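Local coordinates for anaerobically-induced outer membrane porin OprE (Pseudomonas aeruginosa, PDB 4FRX), which probably forms a channel across the outer membrane through which small solutes diffuse, as porins of the OprD family do, at residues P236-D247 against N281-V292. Residues are numbered along the deposited sequence; the frame is centred on the assembly and turned at random.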
ATOM      1  N   PRO A 236      31.272   3.627  -9.917  1.00 40.35           N
ATOM      2  CA  PRO A 236      30.271   4.542 -10.466  1.00 36.99           C
ATOM      3  C   PRO A 236      28.869   4.044 -10.141  1.00 31.40           C
ATOM      4  O   PRO A 236      27.887   4.680 -10.526  1.00 32.98           O
ATOM      5  CB  PRO A 236      30.521   4.439 -11.966  1.00 36.18           C
ATOM      6  CG  PRO A 236      30.933   2.993 -12.149  1.00 34.57           C
ATOM      7  CD  PRO A 236      31.695   2.613 -10.900  1.00 34.57           C
ATOM      8  N   GLY A 237      28.782   2.913  -9.443  1.00 27.43           N
ATOM      9  CA  GLY A 237      27.498   2.291  -9.159  1.00 29.77           C
ATOM     10  C   GLY A 237      27.144   2.217  -7.684  1.00 29.27           C
ATOM     11  O   GLY A 237      28.015   2.301  -6.820  1.00 27.32           O
ATOM     12  N   VAL A 238      25.856   2.052  -7.397  1.00 16.87           N
ATOM     13  CA  VAL A 238      25.380   1.956  -6.021  1.00 17.13           C
ATOM     14  C   VAL A 238      24.656   0.629  -5.806  1.00 16.46           C
ATOM     15  O   VAL A 238      23.792   0.258  -6.612  1.00 14.90           O
ATOM     16  CB  VAL A 238      24.403   3.100  -5.708  1.00 19.11           C
ATOM     17  CG1 VAL A 238      23.743   2.884  -4.340  1.00 22.10           C
ATOM     18  CG2 VAL A 238      25.128   4.430  -5.743  1.00 27.76           C
ATOM     19  N   LEU A 239      25.010  -0.085  -4.733  1.00 12.71           N
ATOM     20  CA  LEU A 239      24.273  -1.279  -4.342  1.00 12.05           C
ATOM     21  C   LEU A 239      23.399  -0.953  -3.148  1.00 15.89           C
ATOM     22  O   LEU A 239      23.883  -0.461  -2.133  1.00 18.25           O
ATOM     23  CB  LEU A 239      25.218  -2.437  -4.001  1.00 15.75           C
ATOM     24  CG  LEU A 239      24.539  -3.703  -3.451  1.00 23.37           C
ATOM     25  CD1 LEU A 239      23.829  -4.461  -4.545  1.00 20.65           C
ATOM     26  CD2 LEU A 239      25.536  -4.607  -2.715  1.00 21.66           C
ATOM     27  N   LYS A 240      22.102  -1.190  -3.302  1.00 12.46           N
ATOM     28  CA  LYS A 240      21.126  -0.940  -2.250  1.00 11.65           C
ATOM     29  C   LYS A 240      20.652  -2.285  -1.694  1.00  9.21           C
ATOM     30  O   LYS A 240      20.310  -3.179  -2.441  1.00 16.34           O
ATOM     31  CB  LYS A 240      19.952  -0.164  -2.818  1.00 16.59           C
ATOM     32  CG  LYS A 240      18.859   0.156  -1.812  1.00 17.69           C
ATOM     33  CD  LYS A 240      17.687   0.839  -2.503  1.00 19.10           C
ATOM     34  CE  LYS A 240      16.542   1.107  -1.532  1.00 28.28           C
ATOM     35  NZ  LYS A 240      15.259   1.357  -2.249  1.00 29.14           N
ATOM     36  N   THR A 241      20.674  -2.418  -0.376  1.00 12.49           N
ATOM     37  CA  THR A 241      20.319  -3.660   0.296  1.00 11.28           C
ATOM     38  C   THR A 241      19.078  -3.380   1.119  1.00  8.17           C
ATOM     39  O   THR A 241      19.040  -2.421   1.881  1.00 10.91           O
ATOM     40  CB  THR A 241      21.430  -4.083   1.260  1.00 12.65           C
ATOM     41  OG1 THR A 241      22.634  -4.301   0.520  1.00 20.28           O
ATOM     42  CG2 THR A 241      21.050  -5.366   1.981  1.00 10.86           C
ATOM     43  N   ASP A 242      18.066  -4.217   0.963  1.00  9.23           N
ATOM     44  CA  ASP A 242      16.773  -3.967   1.580  1.00  8.84           C
ATOM     45  C   ASP A 242      16.403  -5.250   2.301  1.00  5.06           C
ATOM     46  O   ASP A 242      16.137  -6.260   1.656  1.00 11.39           O
ATOM     47  CB  ASP A 242      15.778  -3.608   0.468  1.00 14.72           C
ATOM     48  CG  ASP A 242      14.342  -3.435   0.954  1.00 27.21           C
ATOM     49  OD1 ASP A 242      13.905  -4.113   1.908  1.00 25.41           O
ATOM     50  OD2 ASP A 242      13.625  -2.617   0.340  1.00 23.80           O
ATOM     51  N   LEU A 243      16.405  -5.207   3.635  1.00 10.17           N
ATOM     52  CA  LEU A 243      16.100  -6.390   4.458  1.00  7.05           C
ATOM     53  C   LEU A 243      14.858  -6.146   5.294  1.00  9.36           C
ATOM     54  O   LEU A 243      14.659  -5.051   5.829  1.00 12.01           O
ATOM     55  CB  LEU A 243      17.267  -6.738   5.383  1.00 10.08           C
ATOM     56  CG  LEU A 243      18.654  -6.831   4.766  1.00 11.48           C
ATOM     57  CD1 LEU A 243      19.669  -7.259   5.827  1.00 11.32           C
ATOM     58  CD2 LEU A 243      18.640  -7.820   3.611  1.00 10.18           C
ATOM     59  N   ARG A 244      14.016  -7.165   5.394  1.00  9.65           N
ATOM     60  CA  ARG A 244      12.754  -7.055   6.117  1.00 11.60           C
ATOM     61  C   ARG A 244      12.472  -8.356   6.856  1.00 12.83           C
ATOM     62  O   ARG A 244      12.761  -9.446   6.356  1.00 10.82           O
ATOM     63  CB  ARG A 244      11.592  -6.749   5.164  1.00  3.42           C
ATOM     64  CG  ARG A 244      11.825  -5.572   4.235  1.00 11.32           C
ATOM     65  CD  ARG A 244      10.616  -5.279   3.367  1.00 11.06           C
ATOM     66  NE  ARG A 244      10.930  -4.272   2.357  1.00  7.46           N
ATOM     67  CZ  ARG A 244      10.058  -3.801   1.473  1.00 17.70           C
ATOM     68  NH1 ARG A 244       8.813  -4.252   1.473  1.00 14.25           N
ATOM     69  NH2 ARG A 244      10.438  -2.893   0.582  1.00 20.37           N
ATOM     70  N   ALA A 245      11.918  -8.219   8.052  1.00  7.46           N
ATOM     71  CA  ALA A 245      11.567  -9.344   8.897  1.00 10.51           C
ATOM     72  C   ALA A 245      10.259  -8.972   9.582  1.00 10.28           C
ATOM     73  O   ALA A 245      10.194  -7.928  10.221  1.00 10.55           O
ATOM     74  CB  ALA A 245      12.651  -9.553   9.934  1.00 12.93           C
ATOM     75  N   PHE A 246       9.227  -9.800   9.434  1.00  7.07           N
ATOM     76  CA  PHE A 246       7.940  -9.585  10.107  1.00  4.46           C
ATOM     77  C   PHE A 246       7.633 -10.789  10.989  1.00 10.32           C
ATOM     78  O   PHE A 246       7.795 -11.924  10.557  1.00 10.03           O
ATOM     79  CB  PHE A 246       6.785  -9.511   9.102  1.00 11.02           C
ATOM     80  CG  PHE A 246       6.669  -8.216   8.334  1.00 12.48           C
ATOM     81  CD1 PHE A 246       5.896  -7.166   8.824  1.00 10.41           C
ATOM     82  CD2 PHE A 246       7.223  -8.092   7.071  1.00 14.66           C
ATOM     83  CE1 PHE A 246       5.732  -5.989   8.088  1.00  8.24           C
ATOM     84  CE2 PHE A 246       7.067  -6.921   6.334  1.00  8.08           C
ATOM     85  CZ  PHE A 246       6.307  -5.871   6.846  1.00  4.21           C
ATOM     86  N   ASP A 247       7.162 -10.569  12.211  1.00  9.65           N
ATOM     87  CA  ASP A 247       6.609 -11.680  12.982  1.00  4.79           C
ATOM     88  C   ASP A 247       5.155 -11.330  13.263  1.00  6.16           C
ATOM     89  O   ASP A 247       4.877 -10.308  13.880  1.00  7.33           O
ATOM     90  CB  ASP A 247       7.332 -11.850  14.306  1.00  6.58           C
ATOM     91  CG  ASP A 247       6.783 -13.006  15.114  1.00 18.57           C
ATOM     92  OD1 ASP A 247       7.150 -14.151  14.812  1.00 20.92           O
ATOM     93  OD2 ASP A 247       5.962 -12.771  16.026  1.00 22.28           O
ATOM     94  N   ASN A 281       2.451 -16.272  11.162  1.00 12.41           N
ATOM     95  CA  ASN A 281       3.272 -16.046   9.982  1.00  9.15           C
ATOM     96  C   ASN A 281       4.586 -15.327  10.317  1.00 12.41           C
ATOM     97  O   ASN A 281       4.611 -14.360  11.083  1.00  7.94           O
ATOM     98  CB  ASN A 281       2.479 -15.246   8.933  1.00  6.24           C
ATOM     99  CG  ASN A 281       3.253 -15.033   7.632  1.00 10.31           C
ATOM    100  OD1 ASN A 281       3.099 -15.788   6.677  1.00 22.21           O
ATOM    101  ND2 ASN A 281       4.071 -13.997   7.590  1.00  9.70           N
ATOM    102  N   ARG A 282       5.674 -15.854   9.779  1.00  8.93           N
ATOM    103  CA  ARG A 282       6.970 -15.198   9.839  0.52 10.25           C
ATOM    104  C   ARG A 282       7.434 -14.956   8.406  1.00 11.45           C
ATOM    105  O   ARG A 282       7.457 -15.872   7.598  1.00 15.05           O
ATOM    106  CB  ARG A 282       7.983 -16.055  10.619  0.52 15.32           C
ATOM    107  CG  ARG A 282       7.613 -16.257  12.090  0.52 18.41           C
ATOM    108  CD  ARG A 282       8.599 -17.157  12.834  0.52 24.09           C
ATOM    109  NE  ARG A 282       8.597 -18.543  12.364  0.52 20.20           N
ATOM    110  CZ  ARG A 282       9.498 -19.044  11.521  0.52 21.26           C
ATOM    111  NH1 ARG A 282      10.472 -18.279  11.051  0.52 30.09           N
ATOM    112  NH2 ARG A 282       9.426 -20.310  11.149  0.52 22.06           N
ATOM    113  N   ALA A 283       7.774 -13.706   8.082  1.00 14.20           N
ATOM    114  CA  ALA A 283       8.182 -13.352   6.721  1.00 10.81           C
ATOM    115  C   ALA A 283       9.592 -12.760   6.787  1.00 12.27           C
ATOM    116  O   ALA A 283       9.882 -11.984   7.680  1.00 10.97           O
ATOM    117  CB  ALA A 283       7.241 -12.329   6.164  1.00 10.31           C
ATOM    118  N   PHE A 284      10.472 -13.136   5.872  1.00  7.88           N
ATOM    119  CA  PHE A 284      11.827 -12.584   5.831  0.73 10.54           C
ATOM    120  C   PHE A 284      12.197 -12.328   4.379  1.00 12.87           C
ATOM    121  O   PHE A 284      11.945 -13.167   3.532  1.00  7.79           O
ATOM    122  CB  PHE A 284      12.844 -13.557   6.444  0.73 10.69           C
ATOM    123  CG  PHE A 284      14.276 -13.100   6.300  0.73 19.26           C
ATOM    124  CD1 PHE A 284      14.793 -12.124   7.142  0.73 30.07           C
ATOM    125  CD2 PHE A 284      15.098 -13.633   5.319  0.73 30.11           C
ATOM    126  CE1 PHE A 284      16.106 -11.692   7.012  0.73 30.91           C
ATOM    127  CE2 PHE A 284      16.411 -13.202   5.182  0.73 34.51           C
ATOM    128  CZ  PHE A 284      16.912 -12.232   6.033  0.73 33.58           C
ATOM    129  N   SER A 285      12.790 -11.179   4.085  1.00  8.91           N
ATOM    130  CA  SER A 285      13.192 -10.935   2.709  1.00 10.24           C
ATOM    131  C   SER A 285      14.478 -10.133   2.604  1.00  7.98           C
ATOM    132  O   SER A 285      14.820  -9.373   3.509  1.00 11.21           O
ATOM    133  CB  SER A 285      12.089 -10.226   1.941  1.00  8.57           C
ATOM    134  OG  SER A 285      11.938  -8.905   2.420  1.00 11.34           O
ATOM    135  N   GLY A 286      15.185 -10.342   1.495  1.00  8.15           N
ATOM    136  CA  GLY A 286      16.382  -9.592   1.148  1.00  7.96           C
ATOM    137  C   GLY A 286      16.254  -9.218  -0.317  1.00  7.96           C
ATOM    138  O   GLY A 286      15.976 -10.077  -1.154  1.00 15.31           O
ATOM    139  N   LEU A 287      16.403  -7.932  -0.630  1.00 10.86           N
ATOM    140  CA  LEU A 287      16.362  -7.486  -2.015  1.00  9.95           C
ATOM    141  C   LEU A 287      17.595  -6.629  -2.261  1.00 13.19           C
ATOM    142  O   LEU A 287      17.884  -5.733  -1.485  1.00 14.08           O
ATOM    143  CB  LEU A 287      15.091  -6.662  -2.275  1.00  9.55           C
ATOM    144  CG  LEU A 287      14.959  -5.995  -3.647  1.00 10.73           C
ATOM    145  CD1 LEU A 287      14.778  -7.054  -4.754  1.00 15.52           C
ATOM    146  CD2 LEU A 287      13.822  -4.976  -3.658  1.00 12.09           C
ATOM    147  N   PHE A 288      18.311  -6.909  -3.345  1.00  9.09           N
ATOM    148  CA  PHE A 288      19.541  -6.207  -3.645  1.00 13.55           C
ATOM    149  C   PHE A 288      19.396  -5.609  -5.022  1.00 16.30           C
ATOM    150  O   PHE A 288      19.016  -6.298  -5.963  1.00 16.10           O
ATOM    151  CB  PHE A 288      20.737  -7.165  -3.617  1.00 18.02           C
ATOM    152  CG  PHE A 288      20.873  -7.913  -2.331  1.00 18.01           C
ATOM    153  CD1 PHE A 288      20.212  -9.114  -2.143  1.00 18.62           C
ATOM    154  CD2 PHE A 288      21.642  -7.405  -1.301  1.00 19.50           C
ATOM    155  CE1 PHE A 288      20.322  -9.810  -0.951  1.00 25.39           C
ATOM    156  CE2 PHE A 288      21.762  -8.098  -0.100  1.00 27.00           C
ATOM    157  CZ  PHE A 288      21.091  -9.300   0.076  1.00 25.74           C
ATOM    158  N   THR A 289      19.704  -4.322  -5.137  1.00 13.96           N
ATOM    159  CA  THR A 289      19.542  -3.625  -6.400  1.00  9.76           C
ATOM    160  C   THR A 289      20.837  -2.881  -6.690  1.00 18.97           C
ATOM    161  O   THR A 289      21.293  -2.091  -5.866  1.00 18.44           O
ATOM    162  CB  THR A 289      18.397  -2.618  -6.300  1.00 10.78           C
ATOM    163  OG1 THR A 289      17.237  -3.287  -5.809  1.00 17.56           O
ATOM    164  CG2 THR A 289      18.098  -2.002  -7.653  1.00 16.66           C
ATOM    165  N   TYR A 290      21.434  -3.160  -7.845  1.00 17.98           N
ATOM    166  CA  TYR A 290      22.633  -2.453  -8.273  1.00 17.08           C
ATOM    167  C   TYR A 290      22.293  -1.535  -9.441  1.00 17.21           C
ATOM    168  O   TYR A 290      21.679  -1.957 -10.424  1.00 14.68           O
ATOM    169  CB  TYR A 290      23.740  -3.418  -8.671  1.00 19.39           C
ATOM    170  CG  TYR A 290      25.022  -2.695  -9.010  1.00 27.72           C
ATOM    171  CD1 TYR A 290      25.747  -2.039  -8.026  1.00 25.69           C
ATOM    172  CD2 TYR A 290      25.501  -2.653 -10.315  1.00 32.45           C
ATOM    173  CE1 TYR A 290      26.926  -1.367  -8.328  1.00 26.46           C
ATOM    174  CE2 TYR A 290      26.678  -1.987 -10.626  1.00 32.61           C
ATOM    175  CZ  TYR A 290      27.384  -1.348  -9.628  1.00 34.02           C
ATOM    176  OH  TYR A 290      28.554  -0.685  -9.924  1.00 43.65           O
ATOM    177  N   THR A 291      22.684  -0.273  -9.306  1.00 20.06           N
ATOM    178  CA  THR A 291      22.306   0.762 -10.249  1.00 16.17           C
ATOM    179  C   THR A 291      23.546   1.464 -10.787  1.00 23.05           C
ATOM    180  O   THR A 291      24.339   2.011 -10.023  1.00 23.06           O
ATOM    181  CB  THR A 291      21.391   1.807  -9.582  1.00 19.88           C
ATOM    182  OG1 THR A 291      20.149   1.189  -9.209  1.00 24.61           O
ATOM    183  CG2 THR A 291      21.116   2.968 -10.532  1.00 26.77           C
ATOM    184  N   VAL A 292      23.715   1.434 -12.102  1.00 19.24           N
ATOM    185  CA  VAL A 292      24.837   2.127 -12.721  1.00 24.52           C
ATOM    186  C   VAL A 292      24.454   2.584 -14.126  1.00 24.51           C
ATOM    187  O   VAL A 292      23.783   1.858 -14.862  1.00 22.23           O
ATOM    188  CB  VAL A 292      26.118   1.238 -12.744  1.00 25.37           C
ATOM    189  CG1 VAL A 292      25.884  -0.043 -13.534  1.00 27.27           C
ATOM    190  CG2 VAL A 292      27.315   2.008 -13.297  1.00 30.12           C
TER
HETATM  191  O   HOH W   1      17.203  -3.017  -3.020  1.00 16.34           O
HETATM  192  O   HOH W   2      13.620  -6.915   1.545  1.00 12.83           O
HETATM  193  O   HOH W   3       4.680 -12.049   9.379  1.00 12.22           O
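From V238 against T291 to F246 against A283, the strands pair antiparallel, their segment axes at 166°, and five hydrogen-bonded pairs supply ten N-H...O bonds; K240 N to T289 O, at 2.8 Å, is almost straight (174°). Residues of the alternating non-hydrogen-bonded pairs add CA-H...O contacts to carbonyls of the flanking pairs, such as F288 CA to K240 O at 3.3 Å. Y290 swings its ring back along the neighbouring strand: with CG anti to the backbone N (chi1 -175°), its OH comes 3.2 Å from G237 CA, close up against a residue that has no side chain. That hydroxyl also makes a weak hydrogen bond to I234 O, in the preceding strand. Farther along, T241 and F288 lie side by side, methyl CG2 3.5 Å from ring atom CE2.

These are neighbouring staves of the porin's beta-barrel, with strands 221-234 and 295-305 continuing it beyond either edge. L239, T241, L243, F284, F288 and Y290 share the face where a bound detergent touches L243, consistent with the membrane-facing wall. The other face, presumably lining the interior, is more polar. There R244, extended from CG to NE, runs back alongside its own strand to D242 in a side-on salt bridge, NE to OD1 at 3.0 Å and NH2 to OD2 at 3.2 Å; NE meets the syn lone pair of OD1. Y324 makes a cation-pi contact with this arginine. S285 sets OG 3.5 Å from R244 CB, and a water links that hydroxyl to D242 O. Another water joins T289 OG1 to K240 O. Nearer the N281 end, F246 and A283 touch CB to CB, while the phenylalanine ring meets F310 edge-to-face.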